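Local coordinates for carbohydrate binding protein, putative, cbp2D (Cellvibrio japonicus, PDB 7B21) that carries a covalently bound heme c in its X183 cytochrome domain and probably passes electrons, consistent with c-type cytochromes initiating the reduction of lytic polysaccharide monooxygenases, at residues A11-W14 and N15-C19; H23-D26 and G27-A31. All coordinates share one frame; numbering follows the deposited sequence. Where two conformers were deposited one is given.

Contact 1: A11-W14 and N15-C19; sequences ANLW and NTQTC. With HEC (heme c), chain B.
Cys19 CB sits over one face of the Trp14 indole, 3.4 Å from the centroid of its six-membered ring and only 12° off the ring normal, a CH-pi contact made where the chain turns back after helix 7-16. The neighbouring SG meets the same ring obliquely and continues into the thioether, SG bonded to CAB of the heme at 1.8 Å. Trp14 swings its ring toward the heme with CG anti to the backbone N (chi1 177°), bringing CZ3 to 3.8 Å from the heme methyl CMB. Its NE1 hydrogen-bonds to Gly24 O; the indole also meets Trp89 edge-to-face and the ring of Phe85. This is the N-terminal helix of a cytochrome c fold running into the CXXCH heme-attachment motif, of which Cys19 is the first cysteine and Cys22 the second. The helix finishes with Thr16 N donating to Asn12 O at 3.0 Å, nearly straight at 167°, and Gln17 N to Leu13 O at 2.8 Å. Asn15 N also reaches Asn12 O, but from above its carbonyl plane. The solvent side is looser: Asn12 was modelled in two conformers, and in the one given its amide brushes Thr16 CG2 and shares a water with Asn15 OD1, a tentative bridge. Leu13 lies alongside Gln17, pointing the same way, and packs on Asp81 and Ile82 of helix 76-86.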
loop_
_atom_site.group_PDB
_atom_site.type_symbol
_atom_site.label_atom_id
_atom_site.label_comp_id
_atom_site.label_asym_id
_atom_site.label_seq_id
_atom_site.Cartn_x
_atom_site.Cartn_y
_atom_site.Cartn_z
ATOM N N ALA A 11 -8.346 4.100 -2.049
ATOM C CA ALA A 11 -9.174 2.879 -1.987
ATOM C C ALA A 11 -9.371 2.343 -3.415
ATOM O O ALA A 11 -9.437 1.120 -3.611
ATOM C CB ALA A 11 -10.497 3.161 -1.327
ATOM N N ASN A 12 -9.501 3.220 -4.402
ATOM C CA ASN A 12 -9.663 2.827 -5.811
ATOM C C ASN A 12 -8.327 2.359 -6.387
ATOM O O ASN A 12 -8.264 1.322 -7.084
ATOM C CB ASN A 12 -10.175 3.996 -6.643
ATOM C CG ASN A 12 -10.221 3.602 -8.094
ATOM O OD1 ASN A 12 -10.907 2.645 -8.422
ATOM N ND2 ASN A 12 -9.460 4.298 -8.931
ATOM N N LEU A 13 -7.276 3.131 -6.139
ATOM C CA LEU A 13 -5.940 2.772 -6.669
ATOM C C LEU A 13 -5.455 1.444 -6.087
ATOM O O LEU A 13 -4.712 0.726 -6.762
ATOM C CB LEU A 13 -4.955 3.895 -6.348
ATOM C CG LEU A 13 -5.176 5.179 -7.130
ATOM C CD1 LEU A 13 -4.471 6.346 -6.451
ATOM C CD2 LEU A 13 -4.679 5.012 -8.572
ATOM N N TRP A 14 -5.871 1.106 -4.893
ATOM C CA TRP A 14 -5.550 -0.174 -4.287
ATOM C C TRP A 14 -5.910 -1.306 -5.244
ATOM O O TRP A 14 -5.214 -2.341 -5.307
ATOM C CB TRP A 14 -6.329 -0.279 -2.982
ATOM C CG TRP A 14 -6.152 -1.577 -2.296
ATOM C CD1 TRP A 14 -7.010 -2.635 -2.309
ATOM C CD2 TRP A 14 -4.982 -2.016 -1.584
ATOM N NE1 TRP A 14 -6.451 -3.697 -1.653
ATOM C CE2 TRP A 14 -5.218 -3.333 -1.191
ATOM C CE3 TRP A 14 -3.787 -1.393 -1.215
ATOM C CZ2 TRP A 14 -4.262 -4.061 -0.500
ATOM C CZ3 TRP A 14 -2.844 -2.111 -0.520
ATOM C CH2 TRP A 14 -3.071 -3.447 -0.208
ATOM N N ASN A 15 -7.059 -1.158 -5.916
ATOM C CA ASN A 15 -7.504 -2.153 -6.896
ATOM C C ASN A 15 -6.819 -1.940 -8.247
ATOM O O ASN A 15 -6.300 -2.907 -8.816
ATOM C CB ASN A 15 -9.012 -2.085 -7.034
ATOM C CG ASN A 15 -9.730 -2.387 -5.745
ATOM O OD1 ASN A 15 -10.646 -1.652 -5.311
ATOM N ND2 ASN A 15 -9.352 -3.445 -5.127
ATOM N N THR A 16 -6.867 -0.735 -8.785
ATOM C CA THR A 16 -6.400 -0.535 -10.160
ATOM C C THR A 16 -4.893 -0.723 -10.297
ATOM O O THR A 16 -4.432 -1.056 -11.368
ATOM C CB THR A 16 -6.860 0.811 -10.720
ATOM O OG1 THR A 16 -6.213 1.850 -9.986
ATOM C CG2 THR A 16 -8.375 0.973 -10.706
ATOM N N GLN A 17 -4.151 -0.502 -9.219
ATOM C CA GLN A 17 -2.688 -0.718 -9.228
ATOM C C GLN A 17 -2.309 -2.126 -8.796
ATOM O O GLN A 17 -1.123 -2.393 -8.651
ATOM C CB GLN A 17 -2.015 0.336 -8.384
ATOM C CG GLN A 17 -2.368 1.763 -8.818
ATOM C CD GLN A 17 -2.380 2.115 -10.293
ATOM O OE1 GLN A 17 -1.327 2.223 -10.865
ATOM N NE2 GLN A 17 -3.562 2.251 -10.914
ATOM N N THR A 18 -3.307 -3.007 -8.618
ATOM C CA THR A 18 -3.193 -4.450 -8.467
ATOM C C THR A 18 -2.792 -4.873 -7.066
ATOM O O THR A 18 -2.634 -6.091 -6.836
ATOM C CB THR A 18 -2.286 -5.144 -9.500
ATOM O OG1 THR A 18 -0.899 -4.982 -9.162
ATOM C CG2 THR A 18 -2.576 -4.686 -10.905
ATOM N N CYS A 19 -2.676 -3.957 -6.113
ATOM C CA CYS A 19 -2.302 -4.306 -4.730
ATOM C C CYS A 19 -3.194 -5.407 -4.157
ATOM O O CYS A 19 -2.717 -6.306 -3.471
ATOM C CB CYS A 19 -2.405 -3.074 -3.835
ATOM S SG CYS A 19 -1.853 -1.516 -4.553
HETATM FE FE HEC B . 3.081 -5.219 -1.651
HETATM C CHA HEC B . 5.051 -5.792 1.060
HETATM C CHB HEC B . 2.055 -2.289 -0.305
HETATM C CHC HEC B . 1.333 -4.564 -4.487
HETATM C CHD HEC B . 3.845 -8.304 -2.837
HETATM N NA HEC B . 3.464 -4.255 0.025
HETATM C C1A HEC B . 4.237 -4.677 1.093
HETATM C C2A HEC B . 4.103 -3.791 2.201
HETATM C C3A HEC B . 3.304 -2.789 1.811
HETATM C C4A HEC B . 2.885 -3.087 0.454
HETATM C CMA HEC B . 2.920 -1.551 2.559
HETATM C CAA HEC B . 4.758 -3.955 3.555
HETATM C CBA HEC B . 3.855 -4.782 4.501
HETATM C CGA HEC B . 4.316 -4.910 5.903
HETATM O O1A HEC B . 5.346 -4.339 6.283
HETATM O O2A HEC B . 3.563 -5.585 6.685
HETATM N NB HEC B . 1.935 -3.698 -2.289
HETATM C C1B HEC B . 1.621 -2.565 -1.587
HETATM C C2B HEC B . 0.805 -1.700 -2.379
HETATM C C3B HEC B . 0.637 -2.297 -3.595
HETATM C C4B HEC B . 1.325 -3.600 -3.491
HETATM C CMB HEC B . 0.255 -0.378 -1.956
HETATM C CAB HEC B . -0.058 -1.781 -4.803
HETATM C CBB HEC B . 0.506 -0.492 -5.336
HETATM N NC HEC B . 2.670 -6.213 -3.319
HETATM C C1C HEC B . 1.896 -5.818 -4.366
HETATM C C2C HEC B . 1.724 -6.867 -5.319
HETATM C C3C HEC B . 2.360 -7.965 -4.816
HETATM C C4C HEC B . 2.988 -7.552 -3.597
HETATM C CMC HEC B . 0.879 -6.757 -6.561
HETATM C CAC HEC B . 2.382 -9.363 -5.345
HETATM C CBC HEC B . 2.826 -9.558 -6.733
HETATM N ND HEC B . 4.280 -6.706 -1.054
HETATM C C1D HEC B . 4.500 -7.887 -1.691
HETATM C C2D HEC B . 5.545 -8.640 -1.016
HETATM C C3D HEC B . 5.936 -7.919 0.039
HETATM C C4D HEC B . 5.096 -6.716 0.053
HETATM C CMD HEC B . 6.054 -9.981 -1.456
HETATM C CAD HEC B . 7.089 -8.167 0.954
HETATM C CBD HEC B . 8.332 -7.339 0.428
HETATM C CGD HEC B . 9.609 -7.634 1.150
HETATM O O1D HEC B . 9.935 -6.938 2.146
HETATM O O2D HEC B . 10.319 -8.592 0.719
HETATM O O HOH W 1 -11.947 0.333 -7.077
#

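Contact 2: H23-D26 and G27-A31; sequences HGVD and GERNA. With HEC (heme c), chain B.
Asp26 OD1 accepts from two successive backbone amides, Arg29 N at 2.8 Å and Glu28 N at 2.9 Å; the bond to Glu28 N closes an Asx turn, and the one to Arg29 N extends the grip by a residue. The Arg29 N-H arrives at 167° on the syn lone pair of OD1, whereas that of Glu28 comes from above the carboxylate plane. With CG set between the backbone N and the carbonyl carbon, chi1 63° turns the Asp26 carboxylate back toward the two amides. Its other oxygen, OD2, takes a weak bond from Arg29 NE at 3.1 Å, part of a salt bridge in which carboxylate and guanidinium planes stand 71° apart. Arg29 NH2 also pairs with Glu28 OE1, so one guanidinium joins two carboxylates and probably offsets the repulsion between them. Two backbone bonds close the loop: Val25 N donates to Arg29 O at 2.8 Å, and Gly27 N reaches His23 O at 2.9 Å in a weak, bent bond. Gly24 and Gly27 both have positive phi, and Gly24 CA makes a CA-H...O contact of 3.2 Å with Arg29 O. Beside this polar centre Val25 CG2 touches Arg29 CG at 3.6 Å. At the other end, His23 NE2 binds the heme iron at 2.0 Å, with Met66 SD as the other protein ligand. The ring is oriented by its second nitrogen, since ND1 hydrogen-bonds to Thr38 O. Asn30 ND2 is likewise satisfied, by Thr34 OG1. The loop follows helix 19-23 directly, and backbone bonds between Gly27 and Leu40 and between Glu28 and Ala36 tie it to the long loop region before helix 58-65.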
loop_
_atom_site.group_PDB
_atom_site.type_symbol
_atom_site.label_atom_id
_atom_site.label_comp_id
_atom_site.label_asym_id
_atom_site.label_seq_id
_atom_site.Cartn_x
_atom_site.Cartn_y
_atom_site.Cartn_z
ATOM N N HIS A 23 -2.356 -8.615 -1.657
ATOM C CA HIS A 23 -2.588 -8.180 -0.267
ATOM C C HIS A 23 -4.063 -8.235 0.117
ATOM O O HIS A 23 -4.395 -7.811 1.231
ATOM C CB HIS A 23 -2.030 -6.768 -0.070
ATOM C CG HIS A 23 -0.553 -6.671 -0.239
ATOM N ND1 HIS A 23 0.334 -7.345 0.555
ATOM C CD2 HIS A 23 0.213 -5.896 -1.049
ATOM C CE1 HIS A 23 1.558 -6.993 0.193
ATOM N NE2 HIS A 23 1.541 -6.088 -0.785
ATOM N N GLY A 24 -4.928 -8.726 -0.763
ATOM C CA GLY A 24 -6.355 -8.784 -0.448
ATOM C C GLY A 24 -6.980 -7.404 -0.348
ATOM O O GLY A 24 -6.470 -6.411 -0.847
ATOM N N VAL A 25 -8.151 -7.404 0.260
ATOM C CA VAL A 25 -8.934 -6.143 0.376
ATOM C C VAL A 25 -8.376 -5.230 1.457
ATOM O O VAL A 25 -8.623 -4.032 1.412
ATOM C CB VAL A 25 -10.405 -6.463 0.612
ATOM C CG1 VAL A 25 -10.983 -7.339 -0.425
ATOM C CG2 VAL A 25 -10.695 -7.016 1.963
ATOM N N ASP A 26 -7.650 -5.810 2.411
ATOM C CA ASP A 26 -7.387 -5.145 3.704
ATOM C C ASP A 26 -6.095 -5.677 4.323
ATOM O O ASP A 26 -5.905 -5.491 5.512
ATOM C CB ASP A 26 -8.549 -5.362 4.664
ATOM C CG ASP A 26 -8.746 -6.829 5.004
ATOM O OD1 ASP A 26 -8.018 -7.669 4.447
ATOM O OD2 ASP A 26 -9.647 -7.127 5.830
ATOM N N GLY A 27 -5.231 -6.304 3.529
ATOM C CA GLY A 27 -3.993 -6.858 4.049
ATOM C C GLY A 27 -4.147 -8.119 4.847
ATOM O O GLY A 27 -3.143 -8.590 5.391
ATOM N N GLU A 28 -5.374 -8.642 4.919
ATOM C CA GLU A 28 -5.667 -9.849 5.714
ATOM C C GLU A 28 -6.448 -10.873 4.900
ATOM O O GLU A 28 -6.144 -12.060 4.983
ATOM C CB GLU A 28 -6.425 -9.423 6.977
ATOM C CG GLU A 28 -6.812 -10.526 7.902
ATOM C CD GLU A 28 -7.698 -10.047 9.053
ATOM O OE1 GLU A 28 -8.629 -9.215 8.860
ATOM O OE2 GLU A 28 -7.536 -10.594 10.102
ATOM N N ARG A 29 -7.504 -10.432 4.210
ATOM C CA ARG A 29 -8.430 -11.345 3.537
ATOM C C ARG A 29 -8.571 -10.941 2.074
ATOM O O ARG A 29 -8.502 -9.760 1.748
ATOM C CB ARG A 29 -9.807 -11.325 4.212
ATOM C CG ARG A 29 -10.594 -10.047 3.951
ATOM C CD ARG A 29 -11.788 -9.900 4.840
ATOM N NE ARG A 29 -11.404 -9.629 6.177
ATOM C CZ ARG A 29 -12.188 -9.818 7.225
ATOM N NH1 ARG A 29 -13.366 -10.431 7.102
ATOM N NH2 ARG A 29 -11.749 -9.432 8.411
ATOM N N ASN A 30 -8.885 -11.915 1.245
ATOM C CA ASN A 30 -9.386 -11.681 -0.123
ATOM C C ASN A 30 -10.899 -11.505 -0.129
ATOM O O ASN A 30 -11.584 -11.937 0.809
ATOM C CB ASN A 30 -9.021 -12.877 -1.007
ATOM C CG ASN A 30 -7.544 -13.027 -1.118
ATOM O OD1 ASN A 30 -6.846 -12.083 -1.486
ATOM N ND2 ASN A 30 -7.046 -14.196 -0.835
ATOM N N ALA A 31 -11.433 -10.967 -1.215
ATOM C CA ALA A 31 -12.874 -10.898 -1.414
ATOM C C ALA A 31 -13.496 -12.274 -1.307
ATOM O O ALA A 31 -14.636 -12.392 -0.853
ATOM C CB ALA A 31 -13.188 -10.256 -2.726
HETATM FE FE HEC B . 3.081 -5.219 -1.651
HETATM C CHA HEC B . 5.051 -5.792 1.060
HETATM C CHB HEC B . 2.055 -2.289 -0.305
HETATM C CHC HEC B . 1.333 -4.564 -4.487
HETATM C CHD HEC B . 3.845 -8.304 -2.837
HETATM N NA HEC B . 3.464 -4.255 0.025
HETATM C C1A HEC B . 4.237 -4.677 1.093
HETATM C C2A HEC B . 4.103 -3.791 2.201
HETATM C C3A HEC B . 3.304 -2.789 1.811
HETATM C C4A HEC B . 2.885 -3.087 0.454
HETATM C CMA HEC B . 2.920 -1.551 2.559
HETATM C CAA HEC B . 4.758 -3.955 3.555
HETATM C CBA HEC B . 3.855 -4.782 4.501
HETATM C CGA HEC B . 4.316 -4.910 5.903
HETATM O O1A HEC B . 5.346 -4.339 6.283
HETATM O O2A HEC B . 3.563 -5.585 6.685
HETATM N NB HEC B . 1.935 -3.698 -2.289
HETATM C C1B HEC B . 1.621 -2.565 -1.587
HETATM C C2B HEC B . 0.805 -1.700 -2.379
HETATM C C3B HEC B . 0.637 -2.297 -3.595
HETATM C C4B HEC B . 1.325 -3.600 -3.491
HETATM C CMB HEC B . 0.255 -0.378 -1.956
HETATM C CAB HEC B . -0.058 -1.781 -4.803
HETATM C CBB HEC B . 0.506 -0.492 -5.336
HETATM N NC HEC B . 2.670 -6.213 -3.319
HETATM C C1C HEC B . 1.896 -5.818 -4.366
HETATM C C2C HEC B . 1.724 -6.867 -5.319
HETATM C C3C HEC B . 2.360 -7.965 -4.816
HETATM C C4C HEC B . 2.988 -7.552 -3.597
HETATM C CMC HEC B . 0.879 -6.757 -6.561
HETATM C CAC HEC B . 2.382 -9.363 -5.345
HETATM C CBC HEC B . 2.826 -9.558 -6.733
HETATM N ND HEC B . 4.280 -6.706 -1.054
HETATM C C1D HEC B . 4.500 -7.887 -1.691
HETATM C C2D HEC B . 5.545 -8.640 -1.016
HETATM C C3D HEC B . 5.936 -7.919 0.039
HETATM C C4D HEC B . 5.096 -6.716 0.053
HETATM C CMD HEC B . 6.054 -9.981 -1.456
HETATM C CAD HEC B . 7.089 -8.167 0.954
HETATM C CBD HEC B . 8.332 -7.339 0.428
HETATM C CGD HEC B . 9.609 -7.634 1.150
HETATM O O1D HEC B . 9.935 -6.938 2.146
HETATM O O2D HEC B . 10.319 -8.592 0.719
#

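Contacts 1 and 2 come in series along the chain, their centres about 12 Å apart, with most of helix 19-23 between them and both within the cytochrome c domain. Contact 1 closes helix 7-16 and supplies the first covalent heme attachment; contact 2 opens at the end of helix 19-23 with the axial histidine. The two meet directly at Trp14, whose CH2 packs 3.5 Å from His23 CB while its NE1 bonds to the glycine that follows. The same indole thus borders both the thioether cysteine and the iron ligand, joining the end of the first helix to the loop behind the histidine around one heme.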